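PDB 6W6M: type IV pilus secretin PilQ family protein from Vibrio cholerae, which forms the oligomeric outer-membrane secretin channel of the type IVa competence pilus, required for natural competence, through which the pilus probably passes. Local coordinates for the interface of chains A and B. Numbering follows the deposited sequence. Chains: chain A/B, Type IV pilus secretin PilQ family protein.

Contact 1: the interface of chains A and B. Residues chain A 254-256, 285, 287, 296, 298; chain B 270-271, 278, 280, 310, 314.
Neighbouring subunits meet here through their periplasmic secretin short domains, the mixed helix-and-strand modules that build the rings of secretins. Chain A offers a sheet face made of strands 253-258, 285-289 and 294-299; chain B lays helices 264-271 and 303-314 and the loop around B:Asn278 and B:Leu280 against it. The hub is A:Leu296. With its CG anti to the backbone N (chi1 -172°), it stands out from the sheet and splits its two methyls between partners. CD2 meets CD2 of B:Leu280 tip to tip at 3.3 Å, the two side chains crossing obliquely. CD1 turns to the helices, lying 3.9 Å from CG2 of B:Ile310 and 4.1 Å from the sulfur SD of B:Met270. Branched leucine suits this place because one residue can touch a loop and two helices. B:Leu280 is flanked on its other side by the extended aliphatic stem of A:Arg298, whose CD is 3.9 Å from B:Leu280 CG as the chains run past each other in opposite directions. At the rim, A:Ile256 CD1 reaches B:Leu314 CD2 at 4.1 Å. Polar pairing lies at the opposite margin: the hydroxyl OG of A:Ser287 can donate a hydrogen bond to the side-chain carbonyl OD1 of B:Asn278 at 3.1 Å, and small serine lets the asparagine come close. This apolar centre with a polar margin joins adjacent subunits and, repeated around the fourteen copies, would close the ring of these domains.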
ATOM      1  N   SER A 254     -37.463 -16.512  39.923  1.00114.28           N
ATOM      2  CA  SER A 254     -37.338 -16.806  38.500  1.00114.28           C
ATOM      3  C   SER A 254     -38.585 -17.525  38.014  1.00114.28           C
ATOM      4  O   SER A 254     -39.023 -18.490  38.643  1.00114.28           O
ATOM      5  CB  SER A 254     -36.102 -17.665  38.228  1.00114.28           C
ATOM      6  OG  SER A 254     -36.219 -18.930  38.850  1.00114.28           O
ATOM      7  N   GLU A 255     -39.145 -17.064  36.896  1.00111.28           N
ATOM      8  CA  GLU A 255     -40.338 -17.700  36.339  1.00111.28           C
ATOM      9  C   GLU A 255     -40.520 -17.277  34.885  1.00111.28           C
ATOM     10  O   GLU A 255     -39.811 -16.408  34.375  1.00111.28           O
ATOM     11  CB  GLU A 255     -41.581 -17.371  37.168  1.00111.28           C
ATOM     12  CG  GLU A 255     -41.832 -15.894  37.378  1.00111.28           C
ATOM     13  CD  GLU A 255     -43.116 -15.653  38.135  1.00111.28           C
ATOM     14  OE1 GLU A 255     -44.088 -16.393  37.886  1.00111.28           O
ATOM     15  OE2 GLU A 255     -43.150 -14.738  38.987  1.00111.28           O
ATOM     16  N   ILE A 256     -41.507 -17.882  34.227  1.00106.38           N
ATOM     17  CA  ILE A 256     -41.705 -17.737  32.789  1.00106.38           C
ATOM     18  C   ILE A 256     -43.051 -17.083  32.509  1.00106.38           C
ATOM     19  O   ILE A 256     -44.057 -17.385  33.160  1.00106.38           O
ATOM     20  CB  ILE A 256     -41.586 -19.092  32.058  1.00106.38           C
ATOM     21  CG1 ILE A 256     -42.558 -20.111  32.635  1.00106.38           C
ATOM     22  CG2 ILE A 256     -40.164 -19.628  32.141  1.00106.38           C
ATOM     23  CD1 ILE A 256     -42.149 -21.532  32.380  1.00106.38           C
ATOM     24  N   SER A 285     -33.062  -9.333  34.866  1.00117.20           N
ATOM     25  CA  SER A 285     -32.595  -9.984  33.612  1.00117.20           C
ATOM     26  C   SER A 285     -33.770 -10.689  32.923  1.00117.20           C
ATOM     27  O   SER A 285     -34.541 -11.375  33.622  1.00117.20           O
ATOM     28  CB  SER A 285     -31.466 -10.943  33.891  1.00117.20           C
ATOM     29  OG  SER A 285     -31.906 -12.020  34.706  1.00117.20           O
ATOM     30  N   SER A 287     -34.684 -13.410  29.559  1.00107.35           N
ATOM     31  CA  SER A 287     -34.203 -14.246  28.467  1.00107.35           C
ATOM     32  C   SER A 287     -35.376 -14.661  27.593  1.00107.35           C
ATOM     33  O   SER A 287     -36.527 -14.680  28.032  1.00107.35           O
ATOM     34  CB  SER A 287     -33.490 -15.501  28.979  1.00107.35           C
ATOM     35  OG  SER A 287     -32.317 -15.174  29.689  1.00107.35           O
ATOM     36  N   LEU A 296     -38.388 -15.543  30.087  1.00107.70           N
ATOM     37  CA  LEU A 296     -37.924 -16.147  31.331  1.00107.70           C
ATOM     38  C   LEU A 296     -37.230 -15.055  32.131  1.00107.70           C
ATOM     39  O   LEU A 296     -36.155 -14.593  31.745  1.00107.70           O
ATOM     40  CB  LEU A 296     -36.993 -17.321  31.036  1.00107.70           C
ATOM     41  CG  LEU A 296     -36.470 -18.281  32.096  1.00107.70           C
ATOM     42  CD1 LEU A 296     -36.311 -19.658  31.492  1.00107.70           C
ATOM     43  CD2 LEU A 296     -35.134 -17.794  32.605  1.00107.70           C
ATOM     44  N   ARG A 298     -35.959 -13.129  35.866  1.00116.64           N
ATOM     45  CA  ARG A 298     -35.428 -13.331  37.214  1.00116.64           C
ATOM     46  C   ARG A 298     -35.272 -11.964  37.874  1.00116.64           C
ATOM     47  O   ARG A 298     -34.380 -11.193  37.508  1.00116.64           O
ATOM     48  CB  ARG A 298     -34.103 -14.076  37.171  1.00116.64           C
ATOM     49  CG  ARG A 298     -33.407 -14.189  38.510  1.00116.64           C
ATOM     50  CD  ARG A 298     -32.141 -15.010  38.394  1.00116.64           C
ATOM     51  NE  ARG A 298     -31.583 -15.351  39.695  1.00116.64           N
ATOM     52  CZ  ARG A 298     -32.058 -16.313  40.476  1.00116.64           C
ATOM     53  NH1 ARG A 298     -33.104 -17.026  40.092  1.00116.64           N
ATOM     54  NH2 ARG A 298     -31.493 -16.559  41.646  1.00116.64           N
TER
ATOM     55  N   MET B 270     -30.001 -20.472  26.852  1.00106.91           N
ATOM     56  CA  MET B 270     -30.991 -19.634  27.518  1.00106.91           C
ATOM     57  C   MET B 270     -30.778 -19.562  29.026  1.00106.91           C
ATOM     58  O   MET B 270     -30.895 -18.480  29.608  1.00106.91           O
ATOM     59  CB  MET B 270     -32.398 -20.142  27.217  1.00106.91           C
ATOM     60  CG  MET B 270     -33.461 -19.519  28.079  1.00106.91           C
ATOM     61  SD  MET B 270     -35.101 -20.095  27.647  1.00106.91           S
ATOM     62  CE  MET B 270     -34.762 -21.807  27.271  1.00106.91           C
ATOM     63  N   ILE B 271     -30.438 -20.680  29.670  1.00110.05           N
ATOM     64  CA  ILE B 271     -30.319 -20.686  31.127  1.00110.05           C
ATOM     65  C   ILE B 271     -29.032 -20.001  31.563  1.00110.05           C
ATOM     66  O   ILE B 271     -29.029 -19.192  32.494  1.00110.05           O
ATOM     67  CB  ILE B 271     -30.401 -22.123  31.666  1.00110.05           C
ATOM     68  CG1 ILE B 271     -31.848 -22.606  31.679  1.00110.05           C
ATOM     69  CG2 ILE B 271     -29.808 -22.202  33.042  1.00110.05           C
ATOM     70  CD1 ILE B 271     -32.764 -21.736  32.475  1.00110.05           C
ATOM     71  N   ASN B 278     -26.889 -11.919  33.296  1.00127.64           N
ATOM     72  CA  ASN B 278     -28.021 -12.593  32.674  1.00127.64           C
ATOM     73  C   ASN B 278     -28.223 -13.983  33.264  1.00127.64           C
ATOM     74  O   ASN B 278     -29.360 -14.406  33.498  1.00127.64           O
ATOM     75  CB  ASN B 278     -27.817 -12.672  31.164  1.00127.64           C
ATOM     76  CG  ASN B 278     -29.117 -12.862  30.409  1.00127.64           C
ATOM     77  OD1 ASN B 278     -30.048 -13.503  30.897  1.00127.64           O
ATOM     78  ND2 ASN B 278     -29.189 -12.299  29.209  1.00127.64           N
ATOM     79  N   LEU B 280     -28.842 -17.306  35.238  1.00120.82           N
ATOM     80  CA  LEU B 280     -29.597 -17.661  36.426  1.00120.82           C
ATOM     81  C   LEU B 280     -28.726 -18.511  37.342  1.00120.82           C
ATOM     82  O   LEU B 280     -29.149 -19.576  37.795  1.00120.82           O
ATOM     83  CB  LEU B 280     -30.874 -18.409  36.041  1.00120.82           C
ATOM     84  CG  LEU B 280     -32.071 -17.631  35.482  1.00120.82           C
ATOM     85  CD1 LEU B 280     -31.741 -16.857  34.215  1.00120.82           C
ATOM     86  CD2 LEU B 280     -33.234 -18.575  35.235  1.00120.82           C
ATOM     87  N   ILE B 310     -38.401 -25.439  35.947  1.00106.73           N
ATOM     88  CA  ILE B 310     -38.600 -24.577  34.784  1.00106.73           C
ATOM     89  C   ILE B 310     -38.317 -25.340  33.490  1.00106.73           C
ATOM     90  O   ILE B 310     -39.152 -25.386  32.577  1.00106.73           O
ATOM     91  CB  ILE B 310     -37.737 -23.311  34.903  1.00106.73           C
ATOM     92  CG1 ILE B 310     -38.516 -22.219  35.641  1.00106.73           C
ATOM     93  CG2 ILE B 310     -37.296 -22.828  33.545  1.00106.73           C
ATOM     94  CD1 ILE B 310     -37.821 -20.886  35.682  1.00106.73           C
ATOM     95  N   LEU B 314     -40.583 -26.304  30.128  1.00101.96           N
ATOM     96  CA  LEU B 314     -40.362 -25.758  28.790  1.00101.96           C
ATOM     97  C   LEU B 314     -40.455 -26.822  27.697  1.00101.96           C
ATOM     98  O   LEU B 314     -41.215 -26.668  26.739  1.00101.96           O
ATOM     99  CB  LEU B 314     -39.009 -25.049  28.722  1.00101.96           C
ATOM    100  CG  LEU B 314     -38.887 -23.808  29.601  1.00101.96           C
ATOM    101  CD1 LEU B 314     -37.475 -23.282  29.564  1.00101.96           C
ATOM    102  CD2 LEU B 314     -39.867 -22.752  29.159  1.00101.96           C
TER

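Contact 2: the interface of chains A and B. Residues chain A 449-454; chain B 446-452.
In this secretin-family domain, the serine-rich loop between strands 440-444 and 456-471, probably part of the gate across the channel, lies against its own copy in the next subunit. The tight part centres on B:Ser448, enclosed by A:Ala452, A:Ser453 and A:Thr454. Its OG stands anti to the backbone N (chi1 -170°) and points into the backbone of A:Ala452 and A:Ser453; it overlaps the carbonyl of A:Ala452, a modelling error, so its exact place relative to chain A is not reliable. Within its own chain this hydroxyl donates to the carbonyl O of B:Ser449 at 3.2 Å, in the carbonyl plane and on a lone pair. A:Thr454 turns its OG1 beside its backbone N (chi1 -55°) and accepts from the backbone N of B:Ser448; the modelled 2.4 Å is shorter than a real hydrogen bond and should not be read as strength. Serine and threonine fit here because their short side chains let the two backbones come close while the hydroxyls still serve as acceptor or donor. Packing loosens towards the two ends. Around the loop tip, A:Ser449 OG makes a weak bond to B:Ser448 O at 3.4 Å, and A:Ser450 OG merely rests 3.9 Å from B:Ser450 CB. A:Gly451 suits the turn, its phi being positive (131°). At the other end, the carboxylate OE2 of B:Glu446 stays 3.8 Å from A:Ser453 OG.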
ATOM      1  N   SER A 449     -16.272  -0.835  -4.554  1.00109.17           N
ATOM      2  CA  SER A 449     -15.933  -0.764  -3.142  1.00109.17           C
ATOM      3  C   SER A 449     -14.469  -0.358  -3.076  1.00109.17           C
ATOM      4  O   SER A 449     -13.929   0.172  -4.055  1.00109.17           O
ATOM      5  CB  SER A 449     -16.176  -2.096  -2.441  1.00109.17           C
ATOM      6  OG  SER A 449     -15.404  -3.122  -3.033  1.00109.17           O
ATOM      7  N   SER A 450     -13.814  -0.592  -1.943  1.00112.45           N
ATOM      8  CA  SER A 450     -12.382  -0.317  -1.801  1.00112.45           C
ATOM      9  C   SER A 450     -11.557  -1.282  -2.661  1.00112.45           C
ATOM     10  O   SER A 450     -10.874  -2.182  -2.169  1.00112.45           O
ATOM     11  CB  SER A 450     -11.976  -0.418  -0.341  1.00112.45           C
ATOM     12  OG  SER A 450     -12.053  -1.768   0.087  1.00112.45           O
ATOM     13  N   GLY A 451     -11.608  -1.061  -3.974  1.00109.06           N
ATOM     14  CA  GLY A 451     -10.702  -1.751  -4.870  1.00109.06           C
ATOM     15  C   GLY A 451     -11.269  -2.430  -6.102  1.00109.06           C
ATOM     16  O   GLY A 451     -10.621  -2.404  -7.150  1.00109.06           O
ATOM     17  N   ALA A 452     -12.452  -3.040  -6.023  1.00107.09           N
ATOM     18  CA  ALA A 452     -12.932  -3.806  -7.173  1.00107.09           C
ATOM     19  C   ALA A 452     -14.452  -3.836  -7.314  1.00107.09           C
ATOM     20  O   ALA A 452     -15.172  -3.220  -6.522  1.00107.09           O
ATOM     21  CB  ALA A 452     -12.395  -5.235  -7.110  1.00107.09           C
ATOM     22  N   SER A 453     -14.943  -4.591  -8.299  1.00101.23           N
ATOM     23  CA  SER A 453     -16.274  -4.413  -8.881  1.00101.23           C
ATOM     24  C   SER A 453     -17.246  -5.471  -8.387  1.00101.23           C
ATOM     25  O   SER A 453     -17.011  -6.666  -8.557  1.00101.23           O
ATOM     26  CB  SER A 453     -16.196  -4.485 -10.395  1.00101.23           C
ATOM     27  OG  SER A 453     -16.457  -5.807 -10.829  1.00101.23           O
ATOM     28  N   THR A 454     -18.353  -5.028  -7.812  1.00 98.22           N
ATOM     29  CA  THR A 454     -19.490  -5.877  -7.475  1.00 98.22           C
ATOM     30  C   THR A 454     -20.621  -5.452  -8.400  1.00 98.22           C
ATOM     31  O   THR A 454     -21.430  -4.598  -8.043  1.00 98.22           O
ATOM     32  CB  THR A 454     -19.893  -5.714  -6.020  1.00 98.22           C
ATOM     33  OG1 THR A 454     -18.770  -5.968  -5.175  1.00 98.22           O
ATOM     34  CG2 THR A 454     -21.004  -6.674  -5.666  1.00 98.22           C
TER
ATOM     35  N   GLU B 446     -18.175 -11.096 -11.715  1.00 98.27           N
ATOM     36  CA  GLU B 446     -17.542 -10.478 -10.537  1.00 98.27           C
ATOM     37  C   GLU B 446     -18.427  -9.976  -9.400  1.00 98.27           C
ATOM     38  O   GLU B 446     -19.567  -9.564  -9.583  1.00 98.27           O
ATOM     39  CB  GLU B 446     -16.465  -9.423 -10.863  1.00 98.27           C
ATOM     40  CG  GLU B 446     -15.470  -9.826 -11.931  1.00 98.27           C
ATOM     41  CD  GLU B 446     -14.373  -8.795 -12.089  1.00 98.27           C
ATOM     42  OE1 GLU B 446     -14.141  -8.341 -13.230  1.00 98.27           O
ATOM     43  OE2 GLU B 446     -13.757  -8.427 -11.068  1.00 98.27           O
ATOM     44  N   SER B 447     -17.830 -10.026  -8.221  1.00 99.00           N
ATOM     45  CA  SER B 447     -18.367  -9.523  -6.970  1.00 99.00           C
ATOM     46  C   SER B 447     -17.113  -8.896  -6.361  1.00 99.00           C
ATOM     47  O   SER B 447     -16.039  -9.504  -6.373  1.00 99.00           O
ATOM     48  CB  SER B 447     -18.914 -10.642  -6.094  1.00 99.00           C
ATOM     49  OG  SER B 447     -19.388 -10.128  -4.862  1.00 99.00           O
ATOM     50  N   SER B 448     -17.222  -7.711  -5.786  1.00104.81           N
ATOM     51  CA  SER B 448     -16.003  -7.079  -5.302  1.00104.81           C
ATOM     52  C   SER B 448     -15.770  -6.942  -3.804  1.00104.81           C
ATOM     53  O   SER B 448     -16.555  -6.316  -3.097  1.00104.81           O
ATOM     54  CB  SER B 448     -15.844  -5.702  -5.962  1.00104.81           C
ATOM     55  OG  SER B 448     -14.565  -5.148  -5.705  1.00104.81           O
ATOM     56  N   SER B 449     -14.680  -7.541  -3.328  1.00109.17           N
ATOM     57  CA  SER B 449     -14.283  -7.352  -1.942  1.00109.17           C
ATOM     58  C   SER B 449     -13.133  -6.356  -1.962  1.00109.17           C
ATOM     59  O   SER B 449     -12.961  -5.630  -2.949  1.00109.17           O
ATOM     60  CB  SER B 449     -13.869  -8.669  -1.294  1.00109.17           C
ATOM     61  OG  SER B 449     -12.787  -9.253  -1.991  1.00109.17           O
ATOM     62  N   SER B 450     -12.345  -6.301  -0.892  1.00112.45           N
ATOM     63  CA  SER B 450     -11.164  -5.438  -0.840  1.00112.45           C
ATOM     64  C   SER B 450     -10.082  -5.940  -1.805  1.00112.45           C
ATOM     65  O   SER B 450      -9.040  -6.465  -1.409  1.00112.45           O
ATOM     66  CB  SER B 450     -10.628  -5.375   0.580  1.00112.45           C
ATOM     67  OG  SER B 450     -10.082  -6.634   0.944  1.00112.45           O
ATOM     68  N   GLY B 451     -10.337  -5.743  -3.097  1.00109.06           N
ATOM     69  CA  GLY B 451      -9.306  -5.962  -4.090  1.00109.06           C
ATOM     70  C   GLY B 451      -9.632  -6.800  -5.312  1.00109.06           C
ATOM     71  O   GLY B 451      -9.150  -6.483  -6.402  1.00109.06           O
ATOM     72  N   ALA B 452     -10.428  -7.862  -5.179  1.00107.09           N
ATOM     73  CA  ALA B 452     -10.631  -8.744  -6.328  1.00107.09           C
ATOM     74  C   ALA B 452     -11.998  -9.423  -6.361  1.00107.09           C
ATOM     75  O   ALA B 452     -12.840  -9.190  -5.490  1.00107.09           O
ATOM     76  CB  ALA B 452      -9.530  -9.802  -6.377  1.00107.09           C
TER

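Contact 3: the interface of chains A and B. Residues chain A 388, 390, 411-414; chain B 382, 532-536.
Backbone pairing carries this junction in the secretin domain's beta-barrel: strand 404-429 of chain A runs antiparallel to the end of strand 518-534 of chain B, with A:Gln413 bridging B:Lys534 and A:Asn414 bridging B:Asp533. The N-H of B:Lys534 bonds to the carbonyl O of A:Gln413 at 3.2 Å. The bond is fairly straight (157° at the hydrogen), but the donor sits above the carbonyl plane, 31° out of it. Because the backbone does this work, the residue type matters little to the bond itself.

Van der Waals contacts follow where the chain B strand ends. The ring of B:Pro536 sets its CG against the methyl CB of A:Ala411 at 3.5 Å; alanine is small enough to let the ring lie close, and proline, lacking an N-H, suits the point where strand pairing stops. Just before the proline, B:Val535 lays CG2 beside A:Ser390, 3.9 Å from its OG. B:Leu382 touches A:Asn388 CB with CD2 at 4.0 Å.

Among polar side chains, A:Asn388 and B:Asp533 cross at about a right angle, their amide and carboxylate planes 77° apart. A:Asn388 OD1 lies 3.6 Å from B:Asp533 OD2, a proximity rather than a bond. A:Gln413, extended with CG anti to its backbone N, reaches alongside B:Pro536. Its modelled OE1 faces B:Pro536 O at 3.2 Å, two acceptors in a clash; an amide turned over would instead present NE2 to that carbonyl.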
ATOM      1  N   ASN A 388     -45.686   8.558 -45.442  1.00 86.41           N
ATOM      2  CA  ASN A 388     -47.062   8.207 -45.753  1.00 86.41           C
ATOM      3  C   ASN A 388     -47.778   9.297 -46.533  1.00 86.41           C
ATOM      4  O   ASN A 388     -49.011   9.319 -46.559  1.00 86.41           O
ATOM      5  CB  ASN A 388     -47.830   7.903 -44.468  1.00 86.41           C
ATOM      6  CG  ASN A 388     -47.071   6.996 -43.537  1.00 86.41           C
ATOM      7  OD1 ASN A 388     -47.073   7.194 -42.328  1.00 86.41           O
ATOM      8  ND2 ASN A 388     -46.416   5.991 -44.094  1.00 86.41           N
ATOM      9  N   SER A 390     -49.346  11.367 -49.598  1.00 81.82           N
ATOM     10  CA  SER A 390     -49.986  11.020 -50.859  1.00 81.82           C
ATOM     11  C   SER A 390     -49.923  12.199 -51.816  1.00 81.82           C
ATOM     12  O   SER A 390     -50.047  13.349 -51.399  1.00 81.82           O
ATOM     13  CB  SER A 390     -51.429  10.610 -50.639  1.00 81.82           C
ATOM     14  OG  SER A 390     -51.494   9.485 -49.791  1.00 81.82           O
ATOM     15  N   ALA A 411     -49.706  15.673 -49.711  1.00 77.39           N
ATOM     16  CA  ALA A 411     -50.402  15.972 -48.470  1.00 77.39           C
ATOM     17  C   ALA A 411     -50.262  14.811 -47.498  1.00 77.39           C
ATOM     18  O   ALA A 411     -49.904  13.694 -47.878  1.00 77.39           O
ATOM     19  CB  ALA A 411     -51.872  16.273 -48.729  1.00 77.39           C
ATOM     20  N   LEU A 412     -50.547  15.096 -46.225  1.00 80.26           N
ATOM     21  CA  LEU A 412     -50.614  14.070 -45.190  1.00 80.26           C
ATOM     22  C   LEU A 412     -51.364  14.616 -43.988  1.00 80.26           C
ATOM     23  O   LEU A 412     -51.280  15.807 -43.696  1.00 80.26           O
ATOM     24  CB  LEU A 412     -49.219  13.613 -44.759  1.00 80.26           C
ATOM     25  CG  LEU A 412     -49.142  12.590 -43.628  1.00 80.26           C
ATOM     26  CD1 LEU A 412     -49.800  11.302 -44.038  1.00 80.26           C
ATOM     27  CD2 LEU A 412     -47.710  12.343 -43.247  1.00 80.26           C
ATOM     28  N   GLN A 413     -52.125  13.766 -43.292  1.00 79.26           N
ATOM     29  CA  GLN A 413     -52.844  14.162 -42.080  1.00 79.26           C
ATOM     30  C   GLN A 413     -53.126  12.967 -41.162  1.00 79.26           C
ATOM     31  O   GLN A 413     -53.922  12.108 -41.523  1.00 79.26           O
ATOM     32  CB  GLN A 413     -54.164  14.836 -42.439  1.00 79.26           C
ATOM     33  CG  GLN A 413     -54.897  15.403 -41.236  1.00 79.26           C
ATOM     34  CD  GLN A 413     -56.114  16.213 -41.623  1.00 79.26           C
ATOM     35  OE1 GLN A 413     -56.374  16.436 -42.802  1.00 79.26           O
ATOM     36  NE2 GLN A 413     -56.871  16.655 -40.627  1.00 79.26           N
ATOM     37  N   ASN A 414     -52.501  12.894 -39.983  1.00 77.92           N
ATOM     38  CA  ASN A 414     -52.787  11.757 -39.117  1.00 77.92           C
ATOM     39  C   ASN A 414     -53.069  12.199 -37.691  1.00 77.92           C
ATOM     40  O   ASN A 414     -52.967  13.378 -37.351  1.00 77.92           O
ATOM     41  CB  ASN A 414     -51.671  10.715 -39.141  1.00 77.92           C
ATOM     42  CG  ASN A 414     -50.435  11.172 -38.465  1.00 77.92           C
ATOM     43  OD1 ASN A 414     -50.105  12.347 -38.485  1.00 77.92           O
ATOM     44  ND2 ASN A 414     -49.718  10.237 -37.867  1.00 77.92           N
TER
ATOM     45  N   LEU B 382     -50.819   3.165 -48.458  1.00 80.97           N
ATOM     46  CA  LEU B 382     -51.136   3.026 -47.045  1.00 80.97           C
ATOM     47  C   LEU B 382     -51.427   1.572 -46.722  1.00 80.97           C
ATOM     48  O   LEU B 382     -52.472   1.226 -46.173  1.00 80.97           O
ATOM     49  CB  LEU B 382     -52.307   3.924 -46.677  1.00 80.97           C
ATOM     50  CG  LEU B 382     -52.052   5.415 -46.884  1.00 80.97           C
ATOM     51  CD1 LEU B 382     -53.266   6.225 -46.554  1.00 80.97           C
ATOM     52  CD2 LEU B 382     -50.877   5.874 -46.055  1.00 80.97           C
ATOM     53  N   VAL B 532     -54.860   6.518 -37.114  1.00 76.43           N
ATOM     54  CA  VAL B 532     -55.341   6.698 -38.480  1.00 76.43           C
ATOM     55  C   VAL B 532     -54.336   7.549 -39.241  1.00 76.43           C
ATOM     56  O   VAL B 532     -53.805   8.519 -38.699  1.00 76.43           O
ATOM     57  CB  VAL B 532     -56.726   7.375 -38.520  1.00 76.43           C
ATOM     58  CG1 VAL B 532     -57.137   7.655 -39.936  1.00 76.43           C
ATOM     59  CG2 VAL B 532     -57.764   6.519 -37.859  1.00 76.43           C
ATOM     60  N   ASP B 533     -54.071   7.200 -40.496  1.00 80.06           N
ATOM     61  CA  ASP B 533     -53.428   8.167 -41.381  1.00 80.06           C
ATOM     62  C   ASP B 533     -54.166   8.190 -42.706  1.00 80.06           C
ATOM     63  O   ASP B 533     -54.449   7.141 -43.281  1.00 80.06           O
ATOM     64  CB  ASP B 533     -51.945   7.885 -41.598  1.00 80.06           C
ATOM     65  CG  ASP B 533     -51.697   6.563 -42.227  1.00 80.06           C
ATOM     66  OD1 ASP B 533     -52.664   5.816 -42.433  1.00 80.06           O
ATOM     67  OD2 ASP B 533     -50.526   6.268 -42.534  1.00 80.06           O
ATOM     68  N   LYS B 534     -54.480   9.387 -43.187  1.00 80.33           N
ATOM     69  CA  LYS B 534     -55.437   9.506 -44.271  1.00 80.33           C
ATOM     70  C   LYS B 534     -55.053  10.636 -45.209  1.00 80.33           C
ATOM     71  O   LYS B 534     -54.022  11.284 -45.054  1.00 80.33           O
ATOM     72  CB  LYS B 534     -56.847   9.719 -43.734  1.00 80.33           C
ATOM     73  CG  LYS B 534     -56.986  10.841 -42.753  1.00 80.33           C
ATOM     74  CD  LYS B 534     -58.447  11.141 -42.549  1.00 80.33           C
ATOM     75  CE  LYS B 534     -58.697  11.916 -41.285  1.00 80.33           C
ATOM     76  NZ  LYS B 534     -60.084  11.717 -40.793  1.00 80.33           N
ATOM     77  N   VAL B 535     -55.887  10.827 -46.222  1.00 83.01           N
ATOM     78  CA  VAL B 535     -55.731  11.953 -47.146  1.00 83.01           C
ATOM     79  C   VAL B 535     -56.560  13.125 -46.635  1.00 83.01           C
ATOM     80  O   VAL B 535     -57.729  12.926 -46.271  1.00 83.01           O
ATOM     81  CB  VAL B 535     -56.148  11.540 -48.554  1.00 83.01           C
ATOM     82  CG1 VAL B 535     -56.111  12.718 -49.495  1.00 83.01           C
ATOM     83  CG2 VAL B 535     -55.230  10.455 -49.058  1.00 83.01           C
ATOM     84  N   PRO B 536     -56.003  14.340 -46.588  1.00 84.41           N
ATOM     85  CA  PRO B 536     -56.599  15.400 -45.754  1.00 84.41           C
ATOM     86  C   PRO B 536     -58.104  15.603 -45.856  1.00 84.41           C
ATOM     87  O   PRO B 536     -58.735  15.899 -44.835  1.00 84.41           O
ATOM     88  CB  PRO B 536     -55.816  16.628 -46.211  1.00 84.41           C
ATOM     89  CG  PRO B 536     -54.468  16.084 -46.422  1.00 84.41           C
ATOM     90  CD  PRO B 536     -54.660  14.728 -47.044  1.00 84.41           C
TER

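All three contacts join the same pair of adjacent subunits in an assembly of fourteen, using different parts of the chain. Contact 1 belongs to the periplasmic ring, whereas contacts 2 and 3 lie in the secretin domain. The centres of their C-alpha atoms are about 45 Å apart for contacts 1 and 2, 57 Å for contacts 2 and 3, and 84 Å for contacts 1 and 3. They share no residues or secondary-structure elements. Neighbours are thus held at widely spaced levels by domain packing, loop contact and strand pairing, which should keep periplasmic ring, probable gate and barrel in register.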